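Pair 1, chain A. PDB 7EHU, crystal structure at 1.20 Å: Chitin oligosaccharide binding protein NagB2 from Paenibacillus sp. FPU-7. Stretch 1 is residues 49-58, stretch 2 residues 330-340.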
# COMPACT_ATOMS: atom_id res chain seq x y z
N LEU A 49 -7.84 -14.03 11.43
CA LEU A 49 -7.04 -13.56 12.56
C LEU A 49 -7.75 -12.41 13.27
O LEU A 49 -7.80 -12.36 14.51
CB LEU A 49 -5.67 -13.12 12.06
CG LEU A 49 -4.63 -12.74 13.09
CD1 LEU A 49 -4.39 -13.88 14.07
CD2 LEU A 49 -3.34 -12.35 12.41
N LEU A 50 -8.32 -11.48 12.50
CA LEU A 50 -9.09 -10.39 13.08
C LEU A 50 -10.27 -10.93 13.89
O LEU A 50 -10.54 -10.45 14.99
CB LEU A 50 -9.57 -9.47 11.96
CG LEU A 50 -10.41 -8.26 12.39
CD1 LEU A 50 -9.59 -7.28 13.25
CD2 LEU A 50 -10.96 -7.55 11.16
N GLU A 51 -11.00 -11.90 13.33
CA GLU A 51 -12.14 -12.50 14.02
C GLU A 51 -11.70 -13.17 15.31
O GLU A 51 -12.41 -13.09 16.32
CB GLU A 51 -12.85 -13.50 13.10
CG GLU A 51 -13.64 -12.84 11.98
CD GLU A 51 -14.13 -13.81 10.91
OE1 GLU A 51 -13.70 -14.98 10.91
OE2 GLU A 51 -14.92 -13.38 10.04
N LYS A 52 -10.54 -13.84 15.30
CA LYS A 52 -10.02 -14.46 16.52
C LYS A 52 -9.77 -13.41 17.59
O LYS A 52 -10.15 -13.60 18.76
CB LYS A 52 -8.74 -15.22 16.20
CG LYS A 52 -8.17 -15.96 17.39
CD LYS A 52 -7.10 -16.97 17.02
CE LYS A 52 -5.74 -16.36 16.84
NZ LYS A 52 -4.67 -17.43 16.90
N VAL A 53 -9.17 -12.28 17.21
CA VAL A 53 -8.89 -11.21 18.17
C VAL A 53 -10.20 -10.63 18.70
O VAL A 53 -10.33 -10.35 19.90
CB VAL A 53 -8.02 -10.13 17.50
CG1 VAL A 53 -7.99 -8.86 18.31
CG2 VAL A 53 -6.61 -10.64 17.26
N VAL A 54 -11.19 -10.45 17.81
CA VAL A 54 -12.49 -9.91 18.21
C VAL A 54 -13.18 -10.84 19.20
O VAL A 54 -13.74 -10.39 20.21
CB VAL A 54 -13.35 -9.65 16.96
CG1 VAL A 54 -14.82 -9.46 17.33
CG2 VAL A 54 -12.81 -8.42 16.21
N LYS A 55 -13.17 -12.15 18.92
CA LYS A 55 -13.79 -13.12 19.82
C LYS A 55 -13.12 -13.08 21.20
O LYS A 55 -13.80 -13.13 22.23
CB LYS A 55 -13.73 -14.51 19.19
CG LYS A 55 -14.40 -15.65 19.96
CD LYS A 55 -14.22 -17.00 19.25
CE LYS A 55 -13.86 -18.14 20.23
NZ LYS A 55 -13.39 -19.37 19.52
N LYS A 56 -11.79 -12.97 21.23
CA LYS A 56 -11.09 -12.86 22.51
C LYS A 56 -11.49 -11.60 23.25
O LYS A 56 -11.67 -11.61 24.47
CB LYS A 56 -9.58 -12.86 22.27
CG LYS A 56 -8.74 -12.84 23.53
CD LYS A 56 -7.25 -12.79 23.19
CE LYS A 56 -6.39 -12.56 24.43
NZ LYS A 56 -4.98 -12.19 24.09
N THR A 57 -11.60 -10.49 22.52
CA THR A 57 -11.97 -9.22 23.14
C THR A 57 -13.39 -9.27 23.70
O THR A 57 -13.64 -8.76 24.79
CB THR A 57 -11.78 -8.11 22.11
OG1 THR A 57 -10.44 -8.16 21.60
CG2 THR A 57 -12.05 -6.74 22.70
N GLU A 58 -14.32 -9.87 22.95
CA GLU A 58 -15.69 -10.02 23.44
C GLU A 58 -15.74 -10.86 24.72
O GLU A 58 -16.57 -10.60 25.61
CB GLU A 58 -16.56 -10.63 22.34
CG GLU A 58 -16.83 -9.63 21.21
CD GLU A 58 -17.56 -10.22 20.01
OE1 GLU A 58 -17.65 -11.45 19.89
OE2 GLU A 58 -18.07 -9.42 19.20
N LYS A 330 -13.61 1.42 26.68
CA LYS A 330 -13.08 0.20 27.29
C LYS A 330 -12.96 -0.93 26.28
O LYS A 330 -11.97 -1.67 26.29
CB LYS A 330 -13.98 -0.21 28.44
CG LYS A 330 -13.48 -1.38 29.28
CD LYS A 330 -14.36 -1.62 30.51
CE LYS A 330 -14.87 -0.29 31.09
NZ LYS A 330 -13.92 0.59 31.84
N ALA A 331 -13.99 -1.11 25.45
CA ALA A 331 -13.94 -2.14 24.42
C ALA A 331 -12.84 -1.86 23.40
O ALA A 331 -12.15 -2.78 22.98
CB ALA A 331 -15.31 -2.23 23.74
N VAL A 332 -12.68 -0.59 23.01
CA VAL A 332 -11.65 -0.23 22.05
C VAL A 332 -10.27 -0.50 22.63
O VAL A 332 -9.39 -1.02 21.94
CB VAL A 332 -11.83 1.24 21.61
CG1 VAL A 332 -10.54 1.78 21.00
CG2 VAL A 332 -12.98 1.39 20.65
N LYS A 333 -10.06 -0.13 23.89
CA LYS A 333 -8.76 -0.37 24.50
C LYS A 333 -8.45 -1.86 24.54
O LYS A 333 -7.31 -2.28 24.30
CB LYS A 333 -8.72 0.21 25.91
CG LYS A 333 -8.68 1.72 25.97
CD LYS A 333 -8.20 2.22 27.34
CE LYS A 333 -9.05 3.35 27.91
NZ LYS A 333 -8.79 3.51 29.37
N ALA A 334 -9.45 -2.69 24.85
CA ALA A 334 -9.25 -4.13 24.87
C ALA A 334 -8.92 -4.67 23.49
O ALA A 334 -8.07 -5.56 23.35
CB ALA A 334 -10.48 -4.84 25.46
N PHE A 335 -9.57 -4.13 22.46
CA PHE A 335 -9.25 -4.54 21.10
C PHE A 335 -7.80 -4.20 20.76
O PHE A 335 -7.07 -5.03 20.21
CB PHE A 335 -10.19 -3.87 20.09
CG PHE A 335 -9.76 -4.10 18.67
CD1 PHE A 335 -10.00 -5.31 18.05
CD2 PHE A 335 -9.06 -3.14 17.98
CE1 PHE A 335 -9.58 -5.55 16.76
CE2 PHE A 335 -8.63 -3.38 16.67
CZ PHE A 335 -8.88 -4.59 16.07
N ILE A 336 -7.36 -2.98 21.09
CA ILE A 336 -5.98 -2.59 20.82
C ILE A 336 -5.02 -3.54 21.53
O ILE A 336 -4.04 -4.03 20.95
CB ILE A 336 -5.74 -1.11 21.19
CG1 ILE A 336 -6.55 -0.18 20.28
CG2 ILE A 336 -4.25 -0.75 21.16
CD1 ILE A 336 -6.64 1.22 20.79
N LYS A 337 -5.31 -3.82 22.80
CA LYS A 337 -4.49 -4.71 23.60
C LYS A 337 -4.36 -6.08 22.96
O LYS A 337 -3.28 -6.71 23.01
CB LYS A 337 -5.10 -4.85 25.00
CG LYS A 337 -4.39 -5.84 25.91
CD LYS A 337 -5.14 -6.13 27.21
CE LYS A 337 -6.44 -6.84 26.96
NZ LYS A 337 -6.31 -8.33 27.04
N ASN A 338 -5.45 -6.58 22.38
CA ASN A 338 -5.47 -7.93 21.86
C ASN A 338 -5.05 -8.04 20.41
O ASN A 338 -4.61 -9.11 19.99
CB ASN A 338 -6.86 -8.54 22.05
CG ASN A 338 -7.16 -8.82 23.52
OD1 ASN A 338 -6.25 -9.07 24.30
ND2 ASN A 338 -8.43 -8.81 23.89
N PHE A 339 -5.13 -6.96 19.65
CA PHE A 339 -4.69 -6.99 18.26
C PHE A 339 -3.20 -6.70 18.13
O PHE A 339 -2.50 -7.37 17.36
CB PHE A 339 -5.48 -5.98 17.42
CG PHE A 339 -5.24 -6.11 15.95
CD1 PHE A 339 -5.82 -7.14 15.23
CD2 PHE A 339 -4.43 -5.22 15.28
CE1 PHE A 339 -5.59 -7.27 13.87
CE2 PHE A 339 -4.20 -5.35 13.91
CZ PHE A 339 -4.79 -6.37 13.21
N TYR A 340 -2.71 -5.69 18.85
CA TYR A 340 -1.32 -5.22 18.72
C TYR A 340 -0.47 -5.94 19.76
O TYR A 340 -0.12 -5.40 20.80
CB TYR A 340 -1.27 -3.70 18.84
CG TYR A 340 -1.97 -3.02 17.69
CD1 TYR A 340 -1.33 -2.87 16.47
CD2 TYR A 340 -3.27 -2.56 17.81
CE1 TYR A 340 -1.96 -2.26 15.41
CE2 TYR A 340 -3.91 -1.95 16.75
CZ TYR A 340 -3.26 -1.81 15.56
OH TYR A 340 -3.91 -1.20 14.52
O HOH W 1 -4.54 -11.46 21.42

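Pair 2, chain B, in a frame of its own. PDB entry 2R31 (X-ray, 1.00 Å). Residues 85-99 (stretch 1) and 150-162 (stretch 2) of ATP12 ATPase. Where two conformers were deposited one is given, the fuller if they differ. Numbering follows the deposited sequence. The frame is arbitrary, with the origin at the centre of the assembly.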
# COMPACT_ATOMS: atom_id res chain seq x y z
N GLN B 85 16.09 -4.46 -0.22
CA GLN B 85 15.53 -5.80 -0.10
C GLN B 85 14.53 -6.07 -1.23
O GLN B 85 13.61 -6.87 -1.06
CB GLN B 85 14.88 -5.99 1.27
CG GLN B 85 15.79 -5.55 2.37
CD GLN B 85 15.65 -5.92 3.77
OE1 GLN B 85 15.71 -7.13 4.02
NE2 GLN B 85 15.55 -4.94 4.70
N PHE B 86 14.72 -5.46 -2.41
CA PHE B 86 13.67 -5.46 -3.43
C PHE B 86 13.28 -6.88 -3.81
O PHE B 86 12.08 -7.22 -3.89
CB PHE B 86 14.14 -4.71 -4.66
CG PHE B 86 13.14 -4.68 -5.80
CD1 PHE B 86 12.33 -3.57 -5.99
CD2 PHE B 86 12.96 -5.75 -6.64
CE1 PHE B 86 11.40 -3.54 -6.98
CE2 PHE B 86 12.03 -5.74 -7.63
CZ PHE B 86 11.20 -4.64 -7.80
N ASP B 87 14.25 -7.74 -4.05
CA ASP B 87 13.95 -9.05 -4.56
C ASP B 87 13.13 -9.84 -3.57
O ASP B 87 12.16 -10.56 -3.93
CB ASP B 87 15.22 -9.79 -4.95
CG ASP B 87 16.05 -9.14 -5.98
OD1 ASP B 87 15.45 -8.52 -6.91
OD2 ASP B 87 17.29 -9.26 -5.95
N ALA B 88 13.49 -9.79 -2.29
CA ALA B 88 12.75 -10.46 -1.26
C ALA B 88 11.33 -9.92 -1.09
O ALA B 88 10.38 -10.66 -0.96
CB ALA B 88 13.47 -10.41 0.09
N VAL B 89 11.23 -8.57 -1.06
CA VAL B 89 9.91 -7.95 -0.87
C VAL B 89 9.00 -8.28 -2.05
O VAL B 89 7.81 -8.59 -1.88
CB VAL B 89 10.05 -6.43 -0.66
CG1 VAL B 89 8.67 -5.75 -0.61
CG2 VAL B 89 10.79 -6.11 0.64
N ALA B 90 9.55 -8.22 -3.27
CA ALA B 90 8.75 -8.54 -4.45
C ALA B 90 8.24 -9.98 -4.39
O ALA B 90 7.08 -10.26 -4.74
CB ALA B 90 9.54 -8.30 -5.71
N ALA B 91 9.08 -10.92 -3.98
CA ALA B 91 8.65 -12.33 -3.91
C ALA B 91 7.57 -12.48 -2.84
O ALA B 91 6.57 -13.18 -3.04
CB ALA B 91 9.83 -13.20 -3.61
N MET B 92 7.75 -11.82 -1.70
CA MET B 92 6.79 -11.91 -0.61
C MET B 92 5.42 -11.38 -1.03
O MET B 92 4.38 -11.99 -0.74
CB MET B 92 7.38 -11.15 0.60
CG MET B 92 6.49 -11.12 1.83
SD MET B 92 5.21 -9.89 1.84
CE MET B 92 6.19 -8.43 1.99
N LEU B 93 5.41 -10.22 -1.69
CA LEU B 93 4.12 -9.66 -2.12
C LEU B 93 3.51 -10.52 -3.21
O LEU B 93 2.29 -10.79 -3.22
CB LEU B 93 4.28 -8.22 -2.54
CG LEU B 93 4.62 -7.24 -1.43
CD1 LEU B 93 4.93 -5.87 -2.00
CD2 LEU B 93 3.50 -7.17 -0.39
N GLY B 94 4.33 -10.99 -4.15
CA GLY B 94 3.82 -11.84 -5.22
C GLY B 94 3.22 -13.13 -4.65
O GLY B 94 2.27 -13.69 -5.24
N ASP B 95 3.76 -13.64 -3.56
CA ASP B 95 3.27 -14.85 -2.94
C ASP B 95 1.87 -14.72 -2.36
O ASP B 95 1.19 -15.74 -2.16
CB ASP B 95 4.17 -15.31 -1.83
CG ASP B 95 5.41 -15.95 -2.26
OD1 ASP B 95 5.56 -16.33 -3.47
OD2 ASP B 95 6.30 -16.07 -1.37
N TYR B 96 1.38 -13.48 -2.16
CA TYR B 96 -0.02 -13.35 -1.75
C TYR B 96 -0.98 -13.85 -2.85
O TYR B 96 -2.13 -14.13 -2.55
CB TYR B 96 -0.36 -11.91 -1.39
CG TYR B 96 -0.08 -11.53 0.04
CD1 TYR B 96 1.20 -11.20 0.48
CD2 TYR B 96 -1.10 -11.54 0.99
CE1 TYR B 96 1.45 -10.85 1.75
CE2 TYR B 96 -0.83 -11.15 2.28
CZ TYR B 96 0.47 -10.81 2.67
OH TYR B 96 0.65 -10.47 3.99
N GLY B 97 -0.51 -14.02 -4.09
CA GLY B 97 -1.36 -14.69 -5.07
C GLY B 97 -1.83 -16.06 -4.69
O GLY B 97 -2.82 -16.54 -5.16
N GLY B 98 -1.05 -16.74 -3.87
CA GLY B 98 -1.39 -18.09 -3.39
C GLY B 98 -2.16 -18.08 -2.06
O GLY B 98 -2.55 -19.17 -1.62
N THR B 99 -2.35 -16.93 -1.46
CA THR B 99 -3.01 -16.74 -0.19
C THR B 99 -3.90 -15.51 -0.26
O THR B 99 -3.84 -14.62 0.59
CB THR B 99 -2.00 -16.57 0.98
OG1 THR B 99 -1.21 -15.37 0.82
CG2 THR B 99 -1.04 -17.74 1.14
N VAL B 150 0.02 -19.38 -13.05
CA VAL B 150 -0.63 -18.16 -12.54
C VAL B 150 0.22 -17.54 -11.44
O VAL B 150 0.41 -16.33 -11.37
CB VAL B 150 -2.06 -18.46 -12.10
CG1 VAL B 150 -2.67 -17.27 -11.33
CG2 VAL B 150 -2.90 -18.82 -13.31
N LEU B 151 0.77 -18.40 -10.55
CA LEU B 151 1.67 -17.88 -9.50
C LEU B 151 2.89 -17.19 -10.11
O LEU B 151 3.32 -16.14 -9.65
CB LEU B 151 2.08 -19.01 -8.54
CG LEU B 151 0.91 -19.61 -7.71
CD1 LEU B 151 1.46 -20.74 -6.87
CD2 LEU B 151 0.21 -18.58 -6.86
N LEU B 152 3.46 -17.78 -11.17
CA LEU B 152 4.54 -17.17 -11.92
C LEU B 152 4.12 -15.78 -12.44
O LEU B 152 4.82 -14.77 -12.28
CB LEU B 152 4.99 -18.08 -13.07
CG LEU B 152 6.04 -17.66 -14.07
CD1 LEU B 152 6.55 -18.87 -14.85
CD2 LEU B 152 5.53 -16.64 -15.11
N LYS B 153 2.99 -15.73 -13.13
CA LYS B 153 2.56 -14.47 -13.72
C LYS B 153 2.43 -13.40 -12.68
O LYS B 153 2.79 -12.23 -12.92
CB LYS B 153 1.27 -14.66 -14.50
CG LYS B 153 1.51 -15.48 -15.80
CD LYS B 153 0.59 -15.26 -16.92
CE LYS B 153 1.06 -16.01 -18.14
NZ LYS B 153 0.10 -16.84 -18.93
N LEU B 154 1.89 -13.74 -11.51
CA LEU B 154 1.69 -12.74 -10.46
C LEU B 154 3.03 -12.32 -9.85
O LEU B 154 3.24 -11.13 -9.56
CB LEU B 154 0.71 -13.28 -9.44
CG LEU B 154 -0.74 -13.36 -9.93
CD1 LEU B 154 -1.61 -14.16 -8.98
CD2 LEU B 154 -1.34 -11.98 -10.20
N ARG B 155 3.97 -13.25 -9.67
CA ARG B 155 5.34 -12.92 -9.28
C ARG B 155 5.95 -11.93 -10.25
O ARG B 155 6.58 -10.93 -9.85
CB ARG B 155 6.25 -14.15 -9.20
CG ARG B 155 6.22 -14.94 -7.91
CD ARG B 155 7.01 -14.25 -6.77
NE ARG B 155 7.17 -15.18 -5.65
CZ ARG B 155 8.11 -16.11 -5.59
NH1 ARG B 155 8.13 -16.92 -4.52
NH2 ARG B 155 9.03 -16.26 -6.52
N ALA B 156 5.80 -12.21 -11.55
CA ALA B 156 6.44 -11.37 -12.56
C ALA B 156 5.83 -9.98 -12.56
O ALA B 156 6.56 -8.99 -12.75
CB ALA B 156 6.32 -12.03 -13.94
N GLU B 157 4.54 -9.87 -12.37
CA GLU B 157 3.87 -8.58 -12.33
C GLU B 157 4.45 -7.73 -11.22
O GLU B 157 4.79 -6.55 -11.41
CB GLU B 157 2.36 -8.78 -12.18
CG GLU B 157 1.61 -7.48 -12.25
CD GLU B 157 1.51 -6.88 -13.64
OE1 GLU B 157 1.75 -7.57 -14.63
OE2 GLU B 157 1.16 -5.67 -13.72
N VAL B 158 4.58 -8.29 -10.03
CA VAL B 158 5.12 -7.54 -8.88
C VAL B 158 6.59 -7.16 -9.10
O VAL B 158 7.02 -6.05 -8.81
CB VAL B 158 4.90 -8.32 -7.58
CG1 VAL B 158 5.57 -7.62 -6.42
CG2 VAL B 158 3.42 -8.51 -7.30
N ALA B 159 7.36 -8.11 -9.63
CA ALA B 159 8.82 -7.87 -9.83
C ALA B 159 9.07 -6.88 -10.90
O ALA B 159 10.21 -6.35 -10.97
CB ALA B 159 9.49 -9.22 -10.12
N SER B 160 8.11 -6.54 -11.73
CA SER B 160 8.26 -5.55 -12.78
C SER B 160 8.19 -4.12 -12.25
O SER B 160 8.43 -3.18 -13.05
CB SER B 160 7.17 -5.74 -13.87
OG SER B 160 5.89 -5.26 -13.49
N LEU B 161 7.80 -3.92 -11.01
CA LEU B 161 7.64 -2.57 -10.45
C LEU B 161 8.99 -1.95 -10.15
O LEU B 161 9.96 -2.62 -9.89
CB LEU B 161 6.83 -2.66 -9.17
CG LEU B 161 5.39 -3.13 -9.40
CD1 LEU B 161 4.69 -3.31 -8.06
CD2 LEU B 161 4.63 -2.17 -10.26
N ASP B 162 8.99 -0.63 -10.14
CA ASP B 162 10.13 0.09 -9.65
C ASP B 162 10.10 0.09 -8.11
O ASP B 162 9.13 -0.30 -7.49
CB ASP B 162 10.23 1.49 -10.23
CG ASP B 162 9.04 2.43 -10.07
OD1 ASP B 162 8.24 2.18 -9.17
OD2 ASP B 162 8.93 3.40 -10.84
O HOH W 2 7.62 -11.12 -7.35
O HOH W 3 2.43 -15.83 -6.94

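Both pairs set two helices side by side in the same chain, with N-to-C directions at 131° in pair 1 and 136° in pair 2. Fourteen central residues superpose on N, CA and C with an RMSD of 0.5 Å. The axes approach to 9.2 Å in pair 1 and 8.3 Å in pair 2. V53(A) matches A90(B), T57(A) matches G94(B), F335(A) matches R155(B), N338(A) matches V158(B) and F339(A) matches A159(B).

The clearest difference is at T57(A) and G94(B). In pair 1 the side chain of T57(A) fits among A331(A), A334(A), F335(A) and N338(A). T57(A) CG2 lies 3.7 Å from A334(A) CB. The T57(A) CA is 5.8 Å from the F335(A) CA. In pair 2 glycine fills this position, and the CA atoms of G94(B) and R155(B) come to 4.5 Å. A CB on G94(B) would lie 3.0 Å from CD of R155(B), a clash. The backbone itself therefore packs here, with G94(B) CA 3.9 Å from CG2 of V158(B).

N338(A) and V158(B) both point toward the partner helix but use different chemistry. N338(A) ND2 donates a hydrogen bond to T57(A) OG1 at 3.1 Å, nearly straight at 172°. T57(A) OG1 in turn donates to V53(A) O at 2.8 Å, so it serves both helices. V158(B) makes apolar contacts instead: its CG1 is 4.1 Å from CB of A90(B) and 4.1 Å from CB of L93(B).

At the matched positions F335(A) and R155(B), the side chain of F335(A) sits among L50(A), V53(A), V54(A) and T57(A). L50(A) CD1 meets the ring edge, 3.9 Å from F335(A) CE1. R155(B) has the same backbone place but carries charge. R155(B) NH1 and R155(B) NE donate to D95(B) OD1 at 2.8 and 2.9 Å, forming a salt bridge. A91(B) CA lies over one face of the guanidinium. E58(A), the counterpart of D95(B), makes no contact with the other stretch.

V53(A) and A90(B) both point toward the partner. V53(A) CG1 reaches CB of F339(A) at 3.9 Å. The smaller A90(B) places its CB 4.2 Å from CA of A159(B).

Water bridges the helices in both pairs. In pair 1, water 1 accepts from K56(A) NZ at 2.8 Å and donates to N338(A) O at 2.8 Å. In pair 2, water 3 donates to two backbone carbonyls, G94(B) O at 2.7 Å and L151(B) O at 2.9 Å.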